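Local coordinates for START domain-containing protein 10 (Homo sapiens, PDB 6SER), which transfers phosphatidylcholine and phosphatidylethanolamine between membranes, preferring lipids with a palmitoyl or stearoyl chain at sn-1 and an unsaturated 18-carbon chain at sn-2, at residues A[23-28]-A[131-136]; A[36-41]-A[170-175]; A[66-71]-A[202-207]; A[95-100]-A[212-217]. All coordinates share one frame; numbering follows the deposited sequence.

Interaction 1: A[23-28]-A[131-136]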
loop_
_atom_site.group_PDB
_atom_site.type_symbol
_atom_site.label_atom_id
_atom_site.label_comp_id
_atom_site.label_asym_id
_atom_site.label_seq_id
_atom_site.Cartn_x
_atom_site.Cartn_y
_atom_site.Cartn_z
ATOM N N GLN A 23 -7.657 -12.749 -8.195
ATOM C CA GLN A 23 -6.480 -13.551 -8.482
ATOM C C GLN A 23 -5.383 -13.252 -7.481
ATOM O O GLN A 23 -5.164 -12.092 -7.128
ATOM C CB GLN A 23 -5.954 -13.266 -9.876
ATOM C CG GLN A 23 -6.937 -13.545 -10.980
ATOM C CD GLN A 23 -6.304 -13.507 -12.350
ATOM O OE1 GLN A 23 -6.233 -14.530 -13.039
ATOM N NE2 GLN A 23 -5.820 -12.334 -12.749
ATOM N N VAL A 24 -4.681 -14.288 -7.036
ATOM C CA VAL A 24 -3.435 -14.008 -6.308
ATOM C C VAL A 24 -2.371 -13.578 -7.311
ATOM O O VAL A 24 -2.263 -14.185 -8.393
ATOM C CB VAL A 24 -2.989 -15.229 -5.474
ATOM C CG1 VAL A 24 -4.033 -16.337 -5.519
ATOM C CG2 VAL A 24 -1.606 -15.741 -5.856
ATOM N N PRO A 25 -1.630 -12.505 -7.044
ATOM C CA PRO A 25 -0.700 -11.975 -8.049
ATOM C C PRO A 25 0.295 -13.028 -8.508
ATOM O O PRO A 25 0.916 -13.715 -7.695
ATOM C CB PRO A 25 -0.010 -10.828 -7.305
ATOM C CG PRO A 25 -1.019 -10.385 -6.292
ATOM C CD PRO A 25 -1.724 -11.634 -5.860
ATOM N N ASP A 26 0.426 -13.172 -9.821
ATOM C CA ASP A 26 1.390 -14.118 -10.345
ATOM C C ASP A 26 2.706 -13.401 -10.620
ATOM O O ASP A 26 2.880 -12.222 -10.304
ATOM C CB ASP A 26 0.845 -14.826 -11.585
ATOM C CG ASP A 26 0.626 -13.893 -12.758
ATOM O OD1 ASP A 26 0.822 -12.670 -12.624
ATOM O OD2 ASP A 26 0.248 -14.399 -13.832
ATOM N N ASP A 27 3.644 -14.123 -11.225
ATOM C CA ASP A 27 4.986 -13.587 -11.404
ATOM C C ASP A 27 4.989 -12.383 -12.335
ATOM O O ASP A 27 5.773 -11.447 -12.149
ATOM C CB ASP A 27 5.907 -14.675 -11.939
ATOM C CG ASP A 27 7.281 -14.606 -11.337
ATOM O OD1 ASP A 27 7.562 -15.408 -10.425
ATOM O OD2 ASP A 27 8.072 -13.736 -11.760
ATOM N N GLN A 28 4.120 -12.387 -13.344
ATOM C CA GLN A 28 4.064 -11.261 -14.268
ATOM C C GLN A 28 3.509 -10.010 -13.596
ATOM O O GLN A 28 3.925 -8.895 -13.931
ATOM C CB GLN A 28 3.232 -11.648 -15.496
ATOM C CG GLN A 28 2.923 -10.523 -16.476
ATOM C CD GLN A 28 4.150 -9.988 -17.192
ATOM O OE1 GLN A 28 5.201 -10.632 -17.233
ATOM N NE2 GLN A 28 4.019 -8.797 -17.766
ATOM N N ILE A 131 -10.839 -3.182 2.003
ATOM C CA ILE A 131 -10.512 -4.596 2.100
ATOM C C ILE A 131 -9.634 -4.895 0.900
ATOM O O ILE A 131 -10.060 -4.676 -0.239
ATOM C CB ILE A 131 -11.776 -5.473 2.065
ATOM C CG1 ILE A 131 -12.785 -5.045 3.134
ATOM C CG2 ILE A 131 -11.423 -6.940 2.184
ATOM C CD1 ILE A 131 -12.445 -5.533 4.477
ATOM N N THR A 132 -8.418 -5.390 1.134
ATOM C CA THR A 132 -7.455 -5.571 0.054
ATOM C C THR A 132 -6.840 -6.964 0.086
ATOM O O THR A 132 -6.668 -7.560 1.151
ATOM C CB THR A 132 -6.324 -4.526 0.120
ATOM O OG1 THR A 132 -5.719 -4.566 1.415
ATOM C CG2 THR A 132 -6.858 -3.123 -0.138
ATOM N N LEU A 133 -6.513 -7.475 -1.098
ATOM C CA LEU A 133 -5.646 -8.633 -1.227
ATOM C C LEU A 133 -4.220 -8.124 -1.387
ATOM O O LEU A 133 -3.930 -7.357 -2.307
ATOM C CB LEU A 133 -6.063 -9.504 -2.411
ATOM C CG LEU A 133 -5.382 -10.866 -2.612
ATOM C CD1 LEU A 133 -6.204 -11.685 -3.575
ATOM C CD2 LEU A 133 -3.960 -10.744 -3.159
ATOM N N ARG A 134 -3.343 -8.534 -0.485
ATOM C CA ARG A 134 -1.961 -8.079 -0.445
ATOM C C ARG A 134 -1.055 -9.253 -0.774
ATOM O O ARG A 134 -1.305 -10.377 -0.325
ATOM C CB ARG A 134 -1.617 -7.514 0.952
ATOM C CG ARG A 134 -0.255 -6.850 1.067
ATOM C CD ARG A 134 -0.104 -6.106 2.395
ATOM N NE ARG A 134 0.178 -6.993 3.530
ATOM C CZ ARG A 134 -0.740 -7.466 4.376
ATOM N NH1 ARG A 134 -0.376 -8.259 5.385
ATOM N NH2 ARG A 134 -2.022 -7.154 4.222
ATOM N N SER A 135 -0.002 -9.002 -1.555
ATOM C CA SER A 135 0.997 -10.031 -1.813
ATOM C C SER A 135 2.385 -9.418 -1.897
ATOM O O SER A 135 2.550 -8.280 -2.344
ATOM C CB SER A 135 0.708 -10.800 -3.093
ATOM O OG SER A 135 1.501 -11.976 -3.132
ATOM N N TRP A 136 3.385 -10.185 -1.470
ATOM C CA TRP A 136 4.736 -9.674 -1.304
ATOM C C TRP A 136 5.754 -10.649 -1.870
ATOM O O TRP A 136 5.535 -11.863 -1.885
ATOM C CB TRP A 136 5.050 -9.396 0.171
ATOM C CG TRP A 136 4.702 -10.507 1.115
ATOM C CD1 TRP A 136 5.559 -11.449 1.619
ATOM C CD2 TRP A 136 3.419 -10.779 1.702
ATOM N NE1 TRP A 136 4.887 -12.291 2.478
ATOM C CE2 TRP A 136 3.573 -11.908 2.540
ATOM C CE3 TRP A 136 2.158 -10.179 1.603
ATOM C CZ2 TRP A 136 2.510 -12.446 3.277
ATOM C CZ3 TRP A 136 1.099 -10.723 2.323
ATOM C CH2 TRP A 136 1.282 -11.840 3.149
HETATM O O HOH W 1 1.757 -14.236 -5.095
#
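The backbone of 23-28 comes nearest strand 131-136 at P25 and S135, whose CA atoms are 6.7 Å apart, a spacing that leaves room for one layer of side chains and no direct hydrogen bond. The pyrrolidine ring of P25 fills this layer. Its CD touches L133 CD2 at 3.6 Å, the two side chains sliding past each other in opposite directions, while its CG sits 3.7 Å from S135 CB. The other methyl of L133, CD1, reaches the carbonyl oxygen of Q23 at 3.7 Å; that oxygen also accepts from Y148 OH. In this START domain, P25 thus lies where the chain leading into helix 27-38 crosses one face of the curved sheet. R134, between L133 and S135 on the strand, points to the other face and pairs with D104 and D113. The polar link across the contact is a water that donates to P25 O at 2.8 Å and to S135 OG at 3.0 Å. With OG anti to its backbone nitrogen (chi1 -166°), the S135 hydroxyl takes this bond and gives its own proton to N111 O. The next residue after P25, D26, N-caps helix 27-38, its OD1 accepting from D29 N.

Interaction 2: A[36-41]-A[170-175]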
loop_
_atom_site.group_PDB
_atom_site.type_symbol
_atom_site.label_atom_id
_atom_site.label_comp_id
_atom_site.label_asym_id
_atom_site.label_seq_id
_atom_site.Cartn_x
_atom_site.Cartn_y
_atom_site.Cartn_z
ATOM N N GLU A 36 6.396 -0.696 -13.756
ATOM C CA GLU A 36 5.614 0.527 -13.625
ATOM C C GLU A 36 6.336 1.550 -12.754
ATOM O O GLU A 36 6.353 2.747 -13.068
ATOM C CB GLU A 36 4.247 0.193 -13.039
ATOM C CG GLU A 36 3.109 0.973 -13.613
ATOM C CD GLU A 36 1.773 0.419 -13.182
ATOM O OE1 GLU A 36 1.715 -0.768 -12.790
ATOM O OE2 GLU A 36 0.781 1.170 -13.228
ATOM N N CYS A 37 6.946 1.094 -11.657
ATOM C CA CYS A 37 7.684 2.000 -10.778
ATOM C C CYS A 37 8.900 2.597 -11.481
ATOM O O CYS A 37 9.148 3.803 -11.382
ATOM C CB CYS A 37 8.107 1.265 -9.501
ATOM S SG CYS A 37 6.732 0.763 -8.444
ATOM N N GLU A 38 9.661 1.768 -12.202
ATOM C CA GLU A 38 10.880 2.224 -12.865
ATOM C C GLU A 38 10.598 3.041 -14.123
ATOM O O GLU A 38 11.496 3.741 -14.611
ATOM C CB GLU A 38 11.755 1.019 -13.231
ATOM C CG GLU A 38 12.173 0.139 -12.049
ATOM C CD GLU A 38 12.743 -1.203 -12.491
ATOM O OE1 GLU A 38 12.383 -1.667 -13.596
ATOM O OE2 GLU A 38 13.550 -1.790 -11.734
ATOM N N ALA A 39 9.389 2.954 -14.670
ATOM C CA ALA A 39 9.073 3.659 -15.901
ATOM C C ALA A 39 8.983 5.159 -15.653
ATOM O O ALA A 39 8.464 5.606 -14.626
ATOM C CB ALA A 39 7.756 3.144 -16.484
ATOM N N GLU A 40 9.499 5.943 -16.597
ATOM C CA GLU A 40 9.359 7.393 -16.542
ATOM C C GLU A 40 8.487 7.955 -17.645
ATOM O O GLU A 40 7.764 8.924 -17.408
ATOM C CB GLU A 40 10.728 8.084 -16.622
ATOM C CG GLU A 40 11.895 7.192 -16.297
ATOM C CD GLU A 40 13.214 7.909 -16.483
ATOM O OE1 GLU A 40 13.533 8.287 -17.635
ATOM O OE2 GLU A 40 13.920 8.112 -15.472
ATOM N N VAL A 41 8.558 7.391 -18.851
ATOM C CA VAL A 41 7.666 7.827 -19.911
ATOM C C VAL A 41 6.228 7.629 -19.458
ATOM O O VAL A 41 5.878 6.612 -18.840
ATOM C CB VAL A 41 7.959 7.059 -21.210
ATOM C CG1 VAL A 41 7.951 5.568 -20.943
ATOM C CG2 VAL A 41 6.931 7.410 -22.261
ATOM N N GLY A 170 1.059 -0.200 -4.003
ATOM C CA GLY A 170 2.204 -1.063 -3.740
ATOM C C GLY A 170 3.480 -0.305 -3.539
ATOM O O GLY A 170 3.486 0.840 -3.738
ATOM N N TYR A 171 4.526 -1.038 -3.224
ATOM C CA TYR A 171 5.811 -0.466 -2.883
ATOM C C TYR A 171 6.899 -1.290 -3.540
ATOM O O TYR A 171 6.822 -2.521 -3.572
ATOM C CB TYR A 171 6.035 -0.450 -1.364
ATOM C CG TYR A 171 5.027 0.351 -0.587
ATOM C CD1 TYR A 171 5.325 1.649 -0.183
ATOM C CD2 TYR A 171 3.767 -0.189 -0.266
ATOM C CE1 TYR A 171 4.405 2.395 0.528
ATOM C CE2 TYR A 171 2.840 0.545 0.443
ATOM C CZ TYR A 171 3.164 1.837 0.838
ATOM O OH TYR A 171 2.244 2.573 1.547
ATOM N N LEU A 172 7.875 -0.597 -4.118
ATOM C CA LEU A 172 9.107 -1.201 -4.601
ATOM C C LEU A 172 10.225 -0.682 -3.711
ATOM O O LEU A 172 10.430 0.535 -3.614
ATOM C CB LEU A 172 9.371 -0.859 -6.073
ATOM C CG LEU A 172 10.755 -1.273 -6.564
ATOM C CD1 LEU A 172 10.803 -2.779 -6.675
ATOM C CD2 LEU A 172 11.060 -0.611 -7.905
ATOM N N ILE A 173 10.906 -1.587 -3.023
ATOM C CA ILE A 173 12.060 -1.234 -2.213
ATOM C C ILE A 173 13.293 -1.726 -2.958
ATOM O O ILE A 173 13.407 -2.915 -3.276
ATOM C CB ILE A 173 11.972 -1.831 -0.797
ATOM C CG1 ILE A 173 10.656 -1.427 -0.115
ATOM C CG2 ILE A 173 13.165 -1.382 0.060
ATOM C CD1 ILE A 173 10.480 -2.016 1.268
ATOM N N GLN A 174 14.191 -0.812 -3.289
ATOM C CA GLN A 174 15.431 -1.158 -3.967
ATOM C C GLN A 174 16.572 -0.889 -3.002
ATOM O O GLN A 174 16.739 0.247 -2.537
ATOM C CB GLN A 174 15.591 -0.361 -5.261
ATOM C CG GLN A 174 14.618 -0.802 -6.356
ATOM C CD GLN A 174 14.484 0.206 -7.483
ATOM O OE1 GLN A 174 14.194 1.381 -7.248
ATOM N NE2 GLN A 174 14.684 -0.253 -8.717
ATOM N N SER A 175 17.321 -1.936 -2.667
ATOM C CA SER A 175 18.496 -1.756 -1.826
ATOM C C SER A 175 19.596 -1.053 -2.609
ATOM O O SER A 175 19.884 -1.412 -3.755
ATOM C CB SER A 175 19.010 -3.093 -1.316
ATOM O OG SER A 175 20.164 -2.876 -0.525
#
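Apolar contact comes first: C37, on the last turn of helix 27-38, faces L172 on strand 161-175, their CA atoms 7.1 Å apart. C37 CB rests on the methyl L172 CD2 at 3.8 Å, and C37 SG lies 3.9 Å from L172 CB; the two side chains lie alongside each other, pointing opposite ways. L172 has CG anti to its backbone nitrogen, and chi1 171° and chi2 71° together turn CD2 to the helix. The same methyl grazes E38 CG at 4.4 Å. This places the end of the N-terminal helix of the START domain against the face of the sheet that carries L172 and Q174; Y171 and I173 point to the other face, where they touch helix 79-87. Polar contact is looser. The carboxylate of E38 and the amide of Q174 come together on extended chains with their planes 36° apart, but E38 OE2 stays 3.6 Å from Q174 NE2, too far for a hydrogen bond, and its pairing with R34 is likewise long and weak. As for the backbone, the helix finishes here with a weak bond of 3.4 Å from A39 N to E36 O, while C37 O accepts from K69 NZ.

Interaction 3: A[66-71]-A[202-207]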
loop_
_atom_site.group_PDB
_atom_site.type_symbol
_atom_site.label_atom_id
_atom_site.label_comp_id
_atom_site.label_asym_id
_atom_site.label_seq_id
_atom_site.Cartn_x
_atom_site.Cartn_y
_atom_site.Cartn_z
ATOM N N HIS A 66 -6.188 9.778 -11.199
ATOM C CA HIS A 66 -4.832 9.608 -11.697
ATOM C C HIS A 66 -4.030 8.681 -10.795
ATOM O O HIS A 66 -4.176 8.702 -9.569
ATOM C CB HIS A 66 -4.130 10.963 -11.810
ATOM C CG HIS A 66 -4.766 11.882 -12.804
ATOM N ND1 HIS A 66 -5.525 11.421 -13.859
ATOM C CD2 HIS A 66 -4.765 13.233 -12.901
ATOM C CE1 HIS A 66 -5.960 12.448 -14.568
ATOM N NE2 HIS A 66 -5.516 13.559 -14.006
ATOM N N LYS A 67 -3.199 7.851 -11.418
ATOM C CA LYS A 67 -2.191 7.108 -10.683
ATOM C C LYS A 67 -1.098 8.056 -10.205
ATOM O O LYS A 67 -0.683 8.963 -10.928
ATOM C CB LYS A 67 -1.595 6.011 -11.560
ATOM C CG LYS A 67 -2.643 5.141 -12.240
ATOM C CD LYS A 67 -2.007 4.002 -13.044
ATOM C CE LYS A 67 -1.499 2.901 -12.122
ATOM N NZ LYS A 67 -2.219 1.607 -12.322
ATOM N N ILE A 68 -0.645 7.846 -8.970
ATOM C CA ILE A 68 0.354 8.683 -8.314
ATOM C C ILE A 68 1.572 7.818 -8.024
ATOM O O ILE A 68 1.437 6.636 -7.689
ATOM C CB ILE A 68 -0.201 9.305 -7.013
ATOM C CG1 ILE A 68 -1.510 10.046 -7.289
ATOM C CG2 ILE A 68 0.815 10.232 -6.352
ATOM C CD1 ILE A 68 -1.432 11.065 -8.423
ATOM N N LYS A 69 2.758 8.403 -8.155
ATOM C CA LYS A 69 4.013 7.715 -7.883
ATOM C C LYS A 69 4.875 8.614 -7.014
ATOM O O LYS A 69 5.025 9.804 -7.306
ATOM C CB LYS A 69 4.750 7.361 -9.177
ATOM C CG LYS A 69 6.078 6.666 -8.938
ATOM C CD LYS A 69 6.975 6.684 -10.166
ATOM C CE LYS A 69 6.353 5.948 -11.329
ATOM N NZ LYS A 69 7.342 5.821 -12.428
ATOM N N CYS A 70 5.429 8.066 -5.939
ATOM C CA CYS A 70 6.275 8.853 -5.047
ATOM C C CYS A 70 7.519 8.050 -4.689
ATOM O O CYS A 70 7.417 6.927 -4.186
ATOM C CB CYS A 70 5.514 9.284 -3.789
ATOM S SG CYS A 70 6.393 10.556 -2.822
ATOM N N ARG A 71 8.684 8.637 -4.942
ATOM C CA ARG A 71 9.976 7.994 -4.766
ATOM C C ARG A 71 10.750 8.721 -3.674
ATOM O O ARG A 71 10.759 9.956 -3.625
ATOM C CB ARG A 71 10.753 8.005 -6.086
ATOM C CG ARG A 71 12.047 7.231 -6.109
ATOM C CD ARG A 71 12.586 7.166 -7.533
ATOM N NE ARG A 71 13.902 6.537 -7.632
ATOM C CZ ARG A 71 15.049 7.147 -7.338
ATOM N NH1 ARG A 71 15.045 8.402 -6.904
ATOM N NH2 ARG A 71 16.203 6.500 -7.469
ATOM N N LYS A 202 -5.349 16.061 -6.606
ATOM C CA LYS A 202 -4.556 17.169 -6.078
ATOM C C LYS A 202 -4.125 16.894 -4.648
ATOM O O LYS A 202 -2.957 17.094 -4.286
ATOM C CB LYS A 202 -5.361 18.476 -6.161
ATOM C CG LYS A 202 -4.700 19.717 -5.525
ATOM C CD LYS A 202 -5.104 19.951 -4.051
ATOM C CE LYS A 202 -6.589 20.288 -3.887
ATOM N NZ LYS A 202 -7.007 20.336 -2.444
ATOM N N SER A 203 -5.069 16.442 -3.821
ATOM C CA SER A 203 -4.803 16.192 -2.410
ATOM C C SER A 203 -3.734 15.118 -2.223
ATOM O O SER A 203 -2.762 15.314 -1.482
ATOM C CB SER A 203 -6.100 15.780 -1.715
ATOM O OG SER A 203 -5.859 15.432 -0.366
ATOM N N SER A 204 -3.905 13.967 -2.881
ATOM C CA SER A 204 -2.942 12.885 -2.717
ATOM C C SER A 204 -1.562 13.281 -3.230
ATOM O O SER A 204 -0.547 12.821 -2.702
ATOM C CB SER A 204 -3.450 11.624 -3.420
ATOM O OG SER A 204 -3.311 11.718 -4.824
ATOM N N GLN A 205 -1.504 14.145 -4.242
ATOM C CA GLN A 205 -0.232 14.699 -4.696
ATOM C C GLN A 205 0.391 15.592 -3.635
ATOM O O GLN A 205 1.599 15.518 -3.375
ATOM C CB GLN A 205 -0.464 15.511 -5.957
ATOM C CG GLN A 205 0.357 15.144 -7.130
ATOM C CD GLN A 205 -0.239 15.755 -8.357
ATOM O OE1 GLN A 205 0.259 16.755 -8.872
ATOM N NE2 GLN A 205 -1.347 15.180 -8.822
ATOM N N PHE A 206 -0.427 16.448 -3.021
ATOM C CA PHE A 206 0.076 17.458 -2.100
ATOM C C PHE A 206 0.583 16.845 -0.802
ATOM O O PHE A 206 1.546 17.348 -0.213
ATOM C CB PHE A 206 -1.029 18.475 -1.818
ATOM C CG PHE A 206 -0.630 19.562 -0.866
ATOM C CD1 PHE A 206 -0.975 19.488 0.480
ATOM C CD2 PHE A 206 0.078 20.666 -1.315
ATOM C CE1 PHE A 206 -0.614 20.493 1.361
ATOM C CE2 PHE A 206 0.444 21.675 -0.443
ATOM C CZ PHE A 206 0.098 21.587 0.900
ATOM N N LEU A 207 -0.053 15.781 -0.333
ATOM C CA LEU A 207 0.291 15.187 0.948
ATOM C C LEU A 207 1.293 14.049 0.822
ATOM O O LEU A 207 1.852 13.621 1.837
ATOM C CB LEU A 207 -0.977 14.675 1.638
ATOM C CG LEU A 207 -2.015 15.729 2.016
ATOM C CD1 LEU A 207 -3.306 15.048 2.453
ATOM C CD2 LEU A 207 -1.475 16.623 3.121
#
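The flat group that touches is the Q205 amide, and it meets I68 through its nitrogen: NE2 lies 4.1 Å from I68 CD1, with the methyl set off the amide plane. The other branch of the amide, OE1, turns to T46 OG1 in a weak hydrogen bond that may bias the rotation of the group. I68 and Q205 cross at about a right angle, and their CA atoms are 7.0 Å apart. Beside the amide, the hydroxyl of S204 presses on the same isoleucine: S204 OG is 3.5 Å from I68 CG1 and 4.1 Å from I68 CD1. I68 turns CG1 away from its carbonyl carbon (chi1 -54°), and it is this longer branch that faces the helix. S204 OG sits between its own nitrogen and carbonyl carbon (chi1 75°), folded back on the helix, its one proton weakly shared by V200 O and N201 O. No hydrogen bond spans the segments. Two glycol molecules, probably from the crystallisation liquor, lie about 4 Å from the S204 side chain, and one bonds H66 O. A long C-terminal helix, 197-227, laid against a curved, mostly antiparallel sheet is the hallmark of the helix-grip fold of START domains.

Interaction 4: A[95-100]-A[212-217]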
loop_
_atom_site.group_PDB
_atom_site.type_symbol
_atom_site.label_atom_id
_atom_site.label_comp_id
_atom_site.label_asym_id
_atom_site.label_seq_id
_atom_site.Cartn_x
_atom_site.Cartn_y
_atom_site.Cartn_z
ATOM N N TRP A 95 2.793 4.919 14.324
ATOM C CA TRP A 95 3.249 6.072 13.553
ATOM C C TRP A 95 2.248 6.622 12.537
ATOM O O TRP A 95 2.481 7.716 12.015
ATOM C CB TRP A 95 4.547 5.741 12.798
ATOM C CG TRP A 95 4.394 4.641 11.782
ATOM C CD1 TRP A 95 4.513 3.298 12.005
ATOM C CD2 TRP A 95 4.100 4.788 10.384
ATOM N NE1 TRP A 95 4.311 2.601 10.836
ATOM C CE2 TRP A 95 4.049 3.491 9.829
ATOM C CE3 TRP A 95 3.874 5.888 9.549
ATOM C CZ2 TRP A 95 3.782 3.264 8.484
ATOM C CZ3 TRP A 95 3.609 5.661 8.211
ATOM C CH2 TRP A 95 3.570 4.359 7.690
ATOM N N ASP A 96 1.172 5.905 12.222
ATOM C CA ASP A 96 0.185 6.358 11.239
ATOM C C ASP A 96 -0.907 7.104 11.998
ATOM O O ASP A 96 -1.707 6.494 12.715
ATOM C CB ASP A 96 -0.367 5.170 10.448
ATOM C CG ASP A 96 -1.449 5.555 9.424
ATOM O OD1 ASP A 96 -2.113 6.604 9.568
ATOM O OD2 ASP A 96 -1.663 4.763 8.474
ATOM N N SER A 97 -0.939 8.426 11.842
ATOM C CA SER A 97 -1.866 9.245 12.612
ATOM C C SER A 97 -3.296 9.198 12.085
ATOM O O SER A 97 -4.197 9.704 12.760
ATOM C CB SER A 97 -1.374 10.691 12.640
ATOM O OG SER A 97 -0.986 11.096 11.342
ATOM N N ASN A 98 -3.532 8.593 10.922
ATOM C CA ASN A 98 -4.877 8.513 10.368
ATOM C C ASN A 98 -5.588 7.183 10.617
ATOM O O ASN A 98 -6.824 7.157 10.615
ATOM C CB ASN A 98 -4.834 8.782 8.860
ATOM C CG ASN A 98 -4.605 10.242 8.544
ATOM O OD1 ASN A 98 -4.721 11.102 9.419
ATOM N ND2 ASN A 98 -4.272 10.531 7.294
ATOM N N VAL A 99 -4.856 6.091 10.844
ATOM C CA VAL A 99 -5.473 4.770 10.891
ATOM C C VAL A 99 -6.418 4.657 12.085
ATOM O O VAL A 99 -6.117 5.117 13.197
ATOM C CB VAL A 99 -4.390 3.674 10.929
ATOM C CG1 VAL A 99 -3.474 3.854 12.140
ATOM C CG2 VAL A 99 -5.032 2.279 10.938
ATOM N N ILE A 100 -7.584 4.052 11.855
ATOM C CA ILE A 100 -8.530 3.756 12.926
ATOM C C ILE A 100 -8.278 2.325 13.375
ATOM O O ILE A 100 -7.946 2.059 14.536
ATOM C CB ILE A 100 -9.995 3.903 12.473
ATOM C CG1 ILE A 100 -10.247 5.236 11.772
ATOM C CG2 ILE A 100 -10.938 3.736 13.666
ATOM C CD1 ILE A 100 -10.097 6.411 12.669
ATOM N N MET A 212 5.376 10.123 3.085
ATOM C CA MET A 212 6.575 9.313 2.904
ATOM C C MET A 212 7.621 9.632 3.961
ATOM O O MET A 212 8.318 8.729 4.443
ATOM C CB MET A 212 7.156 9.534 1.510
ATOM C CG MET A 212 6.258 9.051 0.380
ATOM S SD MET A 212 6.277 7.257 0.207
ATOM C CE MET A 212 7.953 6.995 -0.375
ATOM N N LYS A 213 7.765 10.911 4.321
ATOM C CA LYS A 213 8.766 11.263 5.320
ATOM C C LYS A 213 8.338 10.819 6.711
ATOM O O LYS A 213 9.192 10.481 7.537
ATOM C CB LYS A 213 9.060 12.764 5.285
ATOM C CG LYS A 213 10.238 13.132 4.360
ATOM C CD LYS A 213 11.494 12.315 4.717
ATOM C CE LYS A 213 12.679 12.585 3.787
ATOM N NZ LYS A 213 13.847 11.689 4.074
ATOM N N LYS A 214 7.030 10.796 6.987
ATOM C CA LYS A 214 6.563 10.196 8.232
ATOM C C LYS A 214 6.937 8.718 8.293
ATOM O O LYS A 214 7.437 8.234 9.316
ATOM C CB LYS A 214 5.054 10.386 8.379
ATOM C CG LYS A 214 4.679 11.566 9.255
ATOM C CD LYS A 214 3.222 11.972 9.086
ATOM C CE LYS A 214 2.834 13.038 10.107
ATOM N NZ LYS A 214 3.841 14.143 10.181
ATOM N N MET A 215 6.739 7.997 7.190
ATOM C CA MET A 215 7.178 6.610 7.126
ATOM C C MET A 215 8.684 6.496 7.329
ATOM O O MET A 215 9.159 5.578 8.007
ATOM C CB MET A 215 6.780 5.994 5.788
ATOM C CG MET A 215 7.206 4.542 5.653
ATOM S SD MET A 215 7.057 3.907 3.979
ATOM C CE MET A 215 5.350 4.291 3.612
ATOM N N TYR A 216 9.455 7.414 6.742
ATOM C CA TYR A 216 10.903 7.351 6.899
ATOM C C TYR A 216 11.303 7.512 8.362
ATOM O O TYR A 216 12.148 6.766 8.871
ATOM C CB TYR A 216 11.582 8.412 6.037
ATOM C CG TYR A 216 13.019 8.648 6.438
ATOM C CD1 TYR A 216 14.023 7.760 6.055
ATOM C CD2 TYR A 216 13.374 9.747 7.215
ATOM C CE1 TYR A 216 15.344 7.962 6.426
ATOM C CE2 TYR A 216 14.695 9.956 7.591
ATOM C CZ TYR A 216 15.674 9.061 7.191
ATOM O OH TYR A 216 16.988 9.261 7.557
ATOM N N LYS A 217 10.700 8.480 9.059
ATOM C CA LYS A 217 10.994 8.646 10.481
ATOM C C LYS A 217 10.607 7.400 11.265
ATOM O O LYS A 217 11.282 7.035 12.236
ATOM C CB LYS A 217 10.274 9.874 11.042
ATOM C CG LYS A 217 10.793 11.204 10.501
ATOM C CD LYS A 217 10.182 12.393 11.235
ATOM C CE LYS A 217 10.759 13.704 10.716
ATOM N NZ LYS A 217 10.558 14.838 11.665
#
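W95 and M215 lie side by side and point the same way, joining the end of helix 89-95 to the C-terminal helix 197-227 that the curved sheet grips in the START fold. The backbones are nearest at W95 and K214, with CA atoms 7.5 Å apart. From W95 CB the indole departs with CG between the backbone nitrogen and the carbonyl carbon (chi1 63°), a crowded position that carries the six-membered ring to the helix. CE3 is the first ring atom to meet it, 4.3 Å from K214 O. CZ3 comes closer, 3.8 Å from M215 CA and 4.0 Å from M215 CB. At the far end, CH2 passes to 4.1 Å from M215 CB and 4.2 Å from M215 CG. The ring thus follows the root of the methionine from backbone to CG, in an oblique approach. Around it, W95 also meets Y91 and V85. M215 runs extended from the helix and bends at its thioether (chi3 -54°), touching L82, L86 and I183, with a bound triethylene glycol about 4 Å away. Nearer the surface, S97 OG only grazes K214 CE; the lysine leads away, its NZ close to the like charge of K210. Past W95 the chain makes an Asx turn: D96 OD2 is held by R92 and Y117, while OD1 accepts from N98 N, met almost head-on to its C-O bond, at 2.8 Å with an angle of 145°.

How the interactions relate
Interactions 1 to 3 use one curved sheet; interaction 4 joins two helix segments beside it. Interaction 1 holds the chain just before helix 27-38, and interaction 2 its last turn, against neighbouring strands 127-139 and 161-175, their centres about 17 Å apart. Interactions 3 and 4 share helix 197-227 and touch where C70 SG meets M212 CG at 3.5 Å, with centres about 16 Å apart. Interaction 2 joins interaction 3 through a salt bridge, E36 OE2 to K67 NZ at 3.2 Å, and meets interaction 4 where Y171 CE1 packs on M215 CE at 3.7 Å. Interaction 1 lies across the chain's centre from 3 and 4. Glycols near S204 and M215 may mark part of the lipid-binding pocket.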